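Local structure of Lin1944 protein (Listeria innocua, 3D7L) at residues A137-A142 against I152-P157; T111-I116 against R184-S189. The protein is of unknown function but is probably an oxidoreductase of the short-chain dehydrogenase/reductase type. All coordinates share one frame; numbering follows the deposited sequence.

Contact 1 (A137-A142 against I152-P157)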
loop_
_atom_site.group_PDB
_atom_site.type_symbol
_atom_site.label_atom_id
_atom_site.label_comp_id
_atom_site.label_asym_id
_atom_site.label_seq_id
_atom_site.Cartn_x
_atom_site.Cartn_y
_atom_site.Cartn_z
ATOM N N ALA D 137 -6.191 -1.700 0.769
ATOM C CA ALA D 137 -6.652 -1.455 -0.602
ATOM C C ALA D 137 -6.662 -2.711 -1.471
ATOM O O ALA D 137 -7.610 -2.909 -2.230
ATOM C CB ALA D 137 -5.820 -0.372 -1.253
ATOM N N PHE D 138 -5.621 -3.531 -1.384
ATOM C CA PHE D 138 -5.588 -4.844 -2.073
ATOM C C PHE D 138 -6.814 -5.695 -1.739
ATOM O O PHE D 138 -7.501 -6.179 -2.629
ATOM C CB PHE D 138 -4.318 -5.661 -1.744
ATOM C CG PHE D 138 -4.353 -7.087 -2.289
ATOM C CD1 PHE D 138 -4.117 -7.334 -3.652
ATOM C CD2 PHE D 138 -4.667 -8.174 -1.455
ATOM C CE1 PHE D 138 -4.169 -8.651 -4.173
ATOM C CE2 PHE D 138 -4.734 -9.488 -1.958
ATOM C CZ PHE D 138 -4.479 -9.734 -3.326
ATOM N N ALA D 139 -7.074 -5.858 -0.454
ATOM C CA ALA D 139 -8.205 -6.654 0.058
ATOM C C ALA D 139 -9.579 -6.141 -0.398
ATOM O O ALA D 139 -10.440 -6.934 -0.801
ATOM C CB ALA D 139 -8.151 -6.709 1.585
ATOM N N LYS D 140 -9.777 -4.815 -0.328
ATOM C CA LYS D 140 -11.020 -4.187 -0.800
ATOM C C LYS D 140 -11.246 -4.506 -2.280
ATOM O O LYS D 140 -12.344 -4.940 -2.651
ATOM C CB LYS D 140 -11.010 -2.675 -0.565
ATOM C CG LYS D 140 -12.342 -1.994 -0.881
ATOM C CD LYS D 140 -12.266 -0.487 -0.657
ATOM C CE LYS D 140 -13.567 0.227 -1.073
ATOM N NZ LYS D 140 -14.715 -0.266 -0.281
ATOM N N SER D 141 -10.209 -4.339 -3.107
ATOM C CA SER D 141 -10.298 -4.656 -4.546
ATOM C C SER D 141 -10.413 -6.155 -4.833
ATOM O O SER D 141 -11.246 -6.576 -5.619
ATOM C CB SER D 141 -9.100 -4.066 -5.318
ATOM O OG SER D 141 -9.366 -4.000 -6.712
ATOM N N ALA D 142 -9.569 -6.963 -4.202
ATOM C CA ALA D 142 -9.587 -8.424 -4.400
ATOM C C ALA D 142 -10.967 -9.057 -4.131
ATOM O O ALA D 142 -11.386 -9.950 -4.859
ATOM C CB ALA D 142 -8.530 -9.079 -3.549
ATOM N N ILE D 152 -12.797 -11.859 1.687
ATOM C CA ILE D 152 -11.519 -11.329 2.182
ATOM C C ILE D 152 -11.724 -10.003 2.917
ATOM O O ILE D 152 -12.296 -9.050 2.364
ATOM C CB ILE D 152 -10.439 -11.201 1.037
ATOM C CG1 ILE D 152 -9.158 -10.528 1.565
ATOM C CG2 ILE D 152 -11.001 -10.385 -0.180
ATOM C CD1 ILE D 152 -7.935 -10.763 0.673
ATOM N N ASN D 153 -11.258 -9.957 4.163
ATOM C CA ASN D 153 -11.333 -8.736 4.973
ATOM C C ASN D 153 -9.985 -8.424 5.625
ATOM O O ASN D 153 -9.100 -9.264 5.630
ATOM C CB ASN D 153 -12.376 -8.880 6.095
ATOM C CG ASN D 153 -13.762 -9.198 5.578
ATOM O OD1 ASN D 153 -14.366 -8.391 4.867
ATOM N ND2 ASN D 153 -14.293 -10.367 5.959
ATOM N N THR D 154 -9.846 -7.231 6.188
ATOM C CA THR D 154 -8.658 -6.916 6.962
ATOM C C THR D 154 -9.057 -6.485 8.370
ATOM O O THR D 154 -10.163 -5.969 8.583
ATOM C CB THR D 154 -7.762 -5.822 6.314
ATOM O OG1 THR D 154 -8.525 -4.647 6.061
ATOM C CG2 THR D 154 -7.168 -6.317 5.022
ATOM N N VAL D 155 -8.168 -6.721 9.320
ATOM C CA VAL D 155 -8.350 -6.256 10.688
ATOM C C VAL D 155 -7.233 -5.249 10.976
ATOM O O VAL D 155 -6.059 -5.527 10.711
ATOM C CB VAL D 155 -8.391 -7.418 11.689
ATOM C CG1 VAL D 155 -8.424 -6.891 13.158
ATOM C CG2 VAL D 155 -9.605 -8.330 11.394
ATOM N N SER D 156 -7.614 -4.071 11.458
ATOM C CA SER D 156 -6.651 -2.982 11.717
ATOM C C SER D 156 -6.642 -2.639 13.205
ATOM O O SER D 156 -7.543 -1.968 13.714
ATOM C CB SER D 156 -6.962 -1.749 10.893
ATOM O OG SER D 156 -5.951 -0.765 11.102
ATOM N N PRO D 157 -5.635 -3.141 13.921
ATOM C CA PRO D 157 -5.609 -2.863 15.346
ATOM C C PRO D 157 -4.868 -1.591 15.716
ATOM O O PRO D 157 -3.946 -1.150 15.011
ATOM C CB PRO D 157 -4.848 -4.072 15.925
ATOM C CG PRO D 157 -4.335 -4.863 14.711
ATOM C CD PRO D 157 -4.536 -4.029 13.515
#
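Ala139 CB meets Thr154 CG2 at 3.6 Å and lies 3.9 Å from Ile152 CG1, so a single methyl reaches both strand residues that point at the helix. Ile152 supplies most of the strand's share. With CG1 anti to the backbone N (chi1 175°), its longer arm runs under Ala139 and brings CD1 to 4.3 Å from Phe138 CE2, obliquely to that ring. Its other branch, CG2, packs 3.6 Å from the carbonyl O of Ala139 and also approaches Ala142. Within the helix, Ala142 CB rests over one face of the Phe138 ring, offset toward the rim. No hydrogen bond crosses the contact; the side chains meet one another through carbon atoms.

Further out, Phe138 leans on Ile94, Val97 and Leu98 of helix 79-100 and touches Ala126 of the second subunit. The strand is held by backbone bonds to its sheet neighbours, Asn153 with Phe110 and Leu112, and Thr154 with Tyr199. Segments 137-142 and 152-157 run nearly antiparallel, at 157°, their axes approaching to 7.5 Å: the returning half of a beta-alpha-beta crossover in a Rossmann-type SDR fold.

Contact 2 (T111-I116 against R184-S189)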
loop_
_atom_site.group_PDB
_atom_site.type_symbol
_atom_site.label_atom_id
_atom_site.label_comp_id
_atom_site.label_asym_id
_atom_site.label_seq_id
_atom_site.Cartn_x
_atom_site.Cartn_y
_atom_site.Cartn_z
ATOM N N THR D 111 -8.268 -13.470 6.002
ATOM C CA THR D 111 -8.236 -12.298 6.889
ATOM C C THR D 111 -6.791 -11.828 7.027
ATOM O O THR D 111 -5.924 -12.614 7.397
ATOM C CB THR D 111 -8.813 -12.576 8.256
ATOM O OG1 THR D 111 -10.069 -13.225 8.108
ATOM C CG2 THR D 111 -8.984 -11.297 9.058
ATOM N N LEU D 112 -6.541 -10.548 6.734
ATOM C CA LEU D 112 -5.168 -10.006 6.754
ATOM C C LEU D 112 -5.008 -8.944 7.836
ATOM O O LEU D 112 -5.985 -8.330 8.230
ATOM C CB LEU D 112 -4.828 -9.427 5.381
ATOM C CG LEU D 112 -4.192 -10.284 4.282
ATOM C CD1 LEU D 112 -4.418 -11.822 4.360
ATOM C CD2 LEU D 112 -4.507 -9.708 2.861
ATOM N N THR D 113 -3.792 -8.702 8.321
ATOM C CA THR D 113 -3.644 -7.706 9.407
ATOM C C THR D 113 -3.052 -6.401 8.890
ATOM O O THR D 113 -2.094 -6.424 8.138
ATOM C CB THR D 113 -2.795 -8.233 10.597
ATOM O OG1 THR D 113 -3.388 -9.431 11.120
ATOM C CG2 THR D 113 -2.705 -7.189 11.711
ATOM N N THR D 114 -3.647 -5.266 9.278
ATOM C CA THR D 114 -3.102 -3.959 8.921
ATOM C C THR D 114 -2.643 -3.236 10.219
ATOM O O THR D 114 -1.786 -3.758 10.941
ATOM C CB THR D 114 -4.125 -3.139 8.085
ATOM O OG1 THR D 114 -5.376 -3.115 8.771
ATOM C CG2 THR D 114 -4.373 -3.773 6.704
ATOM N N GLY D 115 -3.210 -2.066 10.528
ATOM C CA GLY D 115 -2.828 -1.333 11.729
ATOM C C GLY D 115 -3.147 0.152 11.684
ATOM O O GLY D 115 -3.169 0.776 10.606
ATOM N N ILE D 116 -3.399 0.716 12.868
ATOM C CA ILE D 116 -3.746 2.127 13.028
ATOM C C ILE D 116 -2.687 3.093 12.448
ATOM O O ILE D 116 -2.977 4.239 12.188
ATOM C CB ILE D 116 -3.995 2.471 14.531
ATOM C CG1 ILE D 116 -4.856 3.745 14.678
ATOM C CG2 ILE D 116 -2.676 2.510 15.287
ATOM C CD1 ILE D 116 -5.253 4.089 16.075
ATOM N N ARG D 184 -11.740 -10.644 18.359
ATOM C CA ARG D 184 -13.163 -10.688 18.001
ATOM C C ARG D 184 -13.425 -10.297 16.539
ATOM O O ARG D 184 -14.268 -10.907 15.885
ATOM C CB ARG D 184 -13.985 -9.787 18.929
ATOM C CG ARG D 184 -14.216 -10.327 20.322
ATOM C CD ARG D 184 -15.053 -9.322 21.166
ATOM N NE ARG D 184 -15.102 -9.718 22.572
ATOM C CZ ARG D 184 -15.976 -10.579 23.103
ATOM N NH1 ARG D 184 -16.923 -11.153 22.363
ATOM N NH2 ARG D 184 -15.914 -10.855 24.403
ATOM N N ALA D 185 -12.693 -9.298 16.047
ATOM C CA ALA D 185 -12.740 -8.850 14.651
ATOM C C ALA D 185 -12.298 -9.925 13.657
ATOM O O ALA D 185 -12.889 -10.067 12.552
ATOM C CB ALA D 185 -11.887 -7.578 14.480
ATOM N N PHE D 186 -11.236 -10.649 14.020
ATOM C CA PHE D 186 -10.813 -11.823 13.264
ATOM C C PHE D 186 -11.901 -12.898 13.257
ATOM O O PHE D 186 -12.205 -13.449 12.199
ATOM C CB PHE D 186 -9.516 -12.404 13.832
ATOM C CG PHE D 186 -8.279 -11.632 13.447
ATOM C CD1 PHE D 186 -7.575 -11.955 12.294
ATOM C CD2 PHE D 186 -7.806 -10.608 14.263
ATOM C CE1 PHE D 186 -6.409 -11.241 11.942
ATOM C CE2 PHE D 186 -6.652 -9.921 13.935
ATOM C CZ PHE D 186 -5.963 -10.235 12.759
ATOM N N GLU D 187 -12.488 -13.185 14.422
ATOM C CA GLU D 187 -13.632 -14.105 14.489
ATOM C C GLU D 187 -14.805 -13.608 13.615
ATOM O O GLU D 187 -15.445 -14.400 12.940
ATOM C CB GLU D 187 -14.086 -14.347 15.925
ATOM C CG GLU D 187 -15.349 -15.200 16.025
ATOM C CD GLU D 187 -15.808 -15.475 17.459
ATOM O OE1 GLU D 187 -15.087 -15.159 18.415
ATOM O OE2 GLU D 187 -16.895 -16.036 17.640
ATOM N N LYS D 188 -15.076 -12.297 13.646
ATOM C CA LYS D 188 -16.085 -11.676 12.806
ATOM C C LYS D 188 -15.772 -11.944 11.331
ATOM O O LYS D 188 -16.658 -12.352 10.584
ATOM C CB LYS D 188 -16.165 -10.163 13.097
ATOM C CG LYS D 188 -17.214 -9.428 12.302
ATOM C CD LYS D 188 -17.225 -7.933 12.633
ATOM C CE LYS D 188 -18.190 -7.187 11.716
ATOM N NZ LYS D 188 -19.612 -7.578 11.868
ATOM N N SER D 189 -14.510 -11.752 10.924
ATOM C CA SER D 189 -14.112 -12.036 9.542
ATOM C C SER D 189 -14.270 -13.512 9.165
ATOM O O SER D 189 -14.832 -13.806 8.123
ATOM C CB SER D 189 -12.689 -11.560 9.242
ATOM O OG SER D 189 -12.407 -11.795 7.893
#
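Thr111 and Ser189 face each other with their hydroxyls 2.7 Å apart, Thr111 OG1 to Ser189 OG, in a hydrogen bond that either could donate. This is the tight end of the contact, where a strand and a helix use small polar side chains to come close; the CA atoms of the two residues are 6.5 Å apart. A chi1 of -177° swings Ser189 OG off the helix toward Thr111. The same oxygen accepts from Asn153 ND2, so two residues on adjacent strands grip one buried hydroxyl. The methyl of Thr111 extends the contact: CG2 lies obliquely against the Phe186 ring, 3.6 Å from CD1.

One helical turn before Ser189, Phe186 bridges a wider gap. Its ring reaches along the strand until CZ comes within 3.2 Å of Thr113 OG1, which lies at the ring edge near its plane, the two side chains crossing at about a right angle. The polar partner of that oxygen is the carbonyl O of Ser64, on the adjacent strand 59-64, to which it is hydrogen-bonded.

The helix's outer side is looser. Arg184 and Lys188 are exposed and make no contact with segment 111-116, while Glu187 points away from the strand and forms salt bridges with Arg22 and Lys26. Beneath the helix, Ala185 and Phe186 also pack on Val155 of strand 151-157, and Ala185 reaches Tyr199 and Val201 of strand 198-201. Helix 179-191 thus spans three adjacent parallel strands, whereas Leu112, pointing away from it, meets Val135 of helix 126-142 across the sheet.

How the contacts relate
Followed from the N terminus, the chain enters contact 2 first, along strand 108-113 and the turn after it. Helix 126-142 comes next and meets strand 151-157 in contact 1, a short closure with nine residues between its segments. Segment 184-189 of helix 179-191, separated from 111-116 by 67 residues, completes contact 2, so the smaller closure lies wholly within the larger and the two do not cross. Their strands are neighbours in the parallel sheet, and probable hydrogen bonds from Thr114 N to Val155 O and Ile116 N to Pro157 O join the segments beyond the strand 108-113. The two contacts place helices on opposite faces of one sheet, as in the three-layered Rossmann-type fold.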